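Local coordinates for protein L-lysine 6-monooxygenase involved in desferrioxamine biosynthesis (PDB 5O8P) that probably catalyses the FAD- and NADPH-dependent N-hydroxylation of cadaverine, an early step in building the siderophore desferrioxamine, at residues K101-N104 against Q105-W109. Numbering follows the deposited sequence.
Sequences KEYN and QYCQW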
loop_
_atom_site.group_PDB
_atom_site.type_symbol
_atom_site.label_atom_id
_atom_site.label_comp_id
_atom_site.label_asym_id
_atom_site.label_seq_id
_atom_site.Cartn_x
_atom_site.Cartn_y
_atom_site.Cartn_z
ATOM N N LYS B 101 -14.274 16.350 8.683
ATOM C CA LYS B 101 -14.433 17.790 8.648
ATOM C C LYS B 101 -14.869 18.258 7.264
ATOM O O LYS B 101 -15.718 19.134 7.157
ATOM C CB LYS B 101 -13.158 18.504 9.102
ATOM C CG LYS B 101 -13.143 20.002 8.823
ATOM C CD LYS B 101 -12.251 20.768 9.782
ATOM C CE LYS B 101 -13.032 21.167 11.021
ATOM N NZ LYS B 101 -12.147 21.729 12.076
ATOM N N GLU B 102 -14.302 17.676 6.217
ATOM C CA GLU B 102 -14.664 18.065 4.866
ATOM C C GLU B 102 -16.064 17.561 4.502
ATOM O O GLU B 102 -16.810 18.260 3.837
ATOM C CB GLU B 102 -13.615 17.585 3.866
ATOM C CG GLU B 102 -13.806 18.140 2.464
ATOM C CD GLU B 102 -12.522 18.200 1.654
ATOM O OE1 GLU B 102 -11.715 17.248 1.689
ATOM O OE2 GLU B 102 -12.333 19.218 0.959
ATOM N N TYR B 103 -16.435 16.365 4.944
ATOM C CA TYR B 103 -17.759 15.832 4.641
ATOM C C TYR B 103 -18.801 16.717 5.268
ATOM O O TYR B 103 -19.840 16.998 4.660
ATOM C CB TYR B 103 -17.918 14.413 5.165
ATOM C CG TYR B 103 -19.282 13.786 4.927
ATOM C CD1 TYR B 103 -19.666 13.339 3.671
ATOM C CD2 TYR B 103 -20.171 13.617 5.964
ATOM C CE1 TYR B 103 -20.904 12.745 3.461
ATOM C CE2 TYR B 103 -21.414 13.022 5.765
ATOM C CZ TYR B 103 -21.773 12.592 4.519
ATOM O OH TYR B 103 -23.006 12.012 4.335
ATOM N N ASN B 104 -18.506 17.163 6.485
ATOM C CA ASN B 104 -19.401 18.042 7.222
ATOM C C ASN B 104 -19.540 19.369 6.500
ATOM O O ASN B 104 -20.651 19.845 6.329
ATOM C CB ASN B 104 -18.904 18.251 8.657
ATOM C CG ASN B 104 -19.920 18.959 9.540
ATOM O OD1 ASN B 104 -21.091 18.560 9.600
ATOM N ND2 ASN B 104 -19.477 20.006 10.236
ATOM N N GLN B 105 -18.423 19.951 6.068
ATOM C CA GLN B 105 -18.444 21.178 5.266
ATOM C C GLN B 105 -19.254 21.011 3.979
ATOM O O GLN B 105 -20.016 21.907 3.600
ATOM C CB GLN B 105 -17.026 21.599 4.892
ATOM C CG GLN B 105 -16.228 22.238 6.009
ATOM C CD GLN B 105 -14.788 22.499 5.619
ATOM O OE1 GLN B 105 -14.375 22.289 4.475
ATOM N NE2 GLN B 105 -14.011 22.943 6.572
ATOM N N TYR B 106 -19.071 19.870 3.318
ATOM C CA TYR B 106 -19.816 19.527 2.102
ATOM C C TYR B 106 -21.328 19.394 2.356
ATOM O O TYR B 106 -22.125 19.975 1.627
ATOM C CB TYR B 106 -19.209 18.267 1.436
ATOM C CG TYR B 106 -20.146 17.425 0.591
ATOM C CD1 TYR B 106 -20.597 17.883 -0.636
ATOM C CD2 TYR B 106 -20.553 16.153 1.005
ATOM C CE1 TYR B 106 -21.460 17.127 -1.422
ATOM C CE2 TYR B 106 -21.417 15.378 0.236
ATOM C CZ TYR B 106 -21.872 15.865 -0.985
ATOM O OH TYR B 106 -22.737 15.105 -1.763
ATOM N N CYS B 107 -21.714 18.655 3.389
ATOM C CA CYS B 107 -23.134 18.526 3.733
ATOM C C CYS B 107 -23.770 19.875 4.064
ATOM O O CYS B 107 -24.935 20.097 3.770
ATOM C CB CYS B 107 -23.336 17.568 4.900
ATOM S SG CYS B 107 -23.095 15.837 4.453
ATOM N N GLN B 108 -22.994 20.769 4.668
ATOM C CA GLN B 108 -23.481 22.103 5.029
ATOM C C GLN B 108 -23.686 22.932 3.784
ATOM O O GLN B 108 -24.704 23.577 3.639
ATOM C CB GLN B 108 -22.516 22.809 5.991
ATOM C CG GLN B 108 -22.614 22.293 7.424
ATOM C CD GLN B 108 -21.533 22.839 8.339
ATOM O OE1 GLN B 108 -20.608 23.532 7.901
ATOM N NE2 GLN B 108 -21.628 22.507 9.618
ATOM N N TRP B 109 -22.723 22.896 2.874
ATOM C CA TRP B 109 -22.872 23.529 1.566
ATOM C C TRP B 109 -24.120 23.057 0.821
ATOM O O TRP B 109 -24.834 23.870 0.246
ATOM C CB TRP B 109 -21.630 23.260 0.728
ATOM C CG TRP B 109 -21.728 23.665 -0.674
ATOM C CD1 TRP B 109 -21.462 24.883 -1.188
ATOM C CD2 TRP B 109 -22.099 22.836 -1.762
ATOM N NE1 TRP B 109 -21.641 24.880 -2.542
ATOM C CE2 TRP B 109 -22.030 23.628 -2.924
ATOM C CE3 TRP B 109 -22.467 21.491 -1.872
ATOM C CZ2 TRP B 109 -22.329 23.135 -4.182
ATOM C CZ3 TRP B 109 -22.744 20.989 -3.127
ATOM C CH2 TRP B 109 -22.675 21.814 -4.269
#
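Four successive backbone hydrogen bonds, each from N-H of residue i+4 to C=O of residue i, run from Q105, Y106, C107 and Q108 to K101, E102, Y103 and N104, making K101-N104 and Q105-W109 turns of one alpha-helix, 100-113, beside the flavin site. Y106 N to E102 O and C107 N to Y103 O are both 2.8 Å. Residues three and four apart share a flank, so Y103 meets both Y106 and C107. With CG anti to the backbone N (chi1 178°), its ring stands out from the helix and turns one face to C107 SG. This sulfur-aromatic contact places C107 SG 3.7 Å from the Y103 ring centroid, 21° off the normal. Y103 CD1 meets Y106 CD2 at 4.0 Å, at the edge of the Y106 ring and in its plane. Y103 also packs edge-to-face with W46, a FAD-binding residue. The same spacing lets K101 pass Q105, and N104 pass Q108, while their polar ends bond outward: K101 NZ forms a salt bridge with D292 of the second subunit, Q105 NE2 hydrogen-bonds to L291 O of that subunit, and N104 OD1 accepts W46 N. The N104 and Q108 amide planes stand 60° apart. N104 ND2 and Q108 NE2 lie 3.4 Å apart but, both being donors, do not bond each other; Q108 NE2 hydrogen-bonds to F44 O.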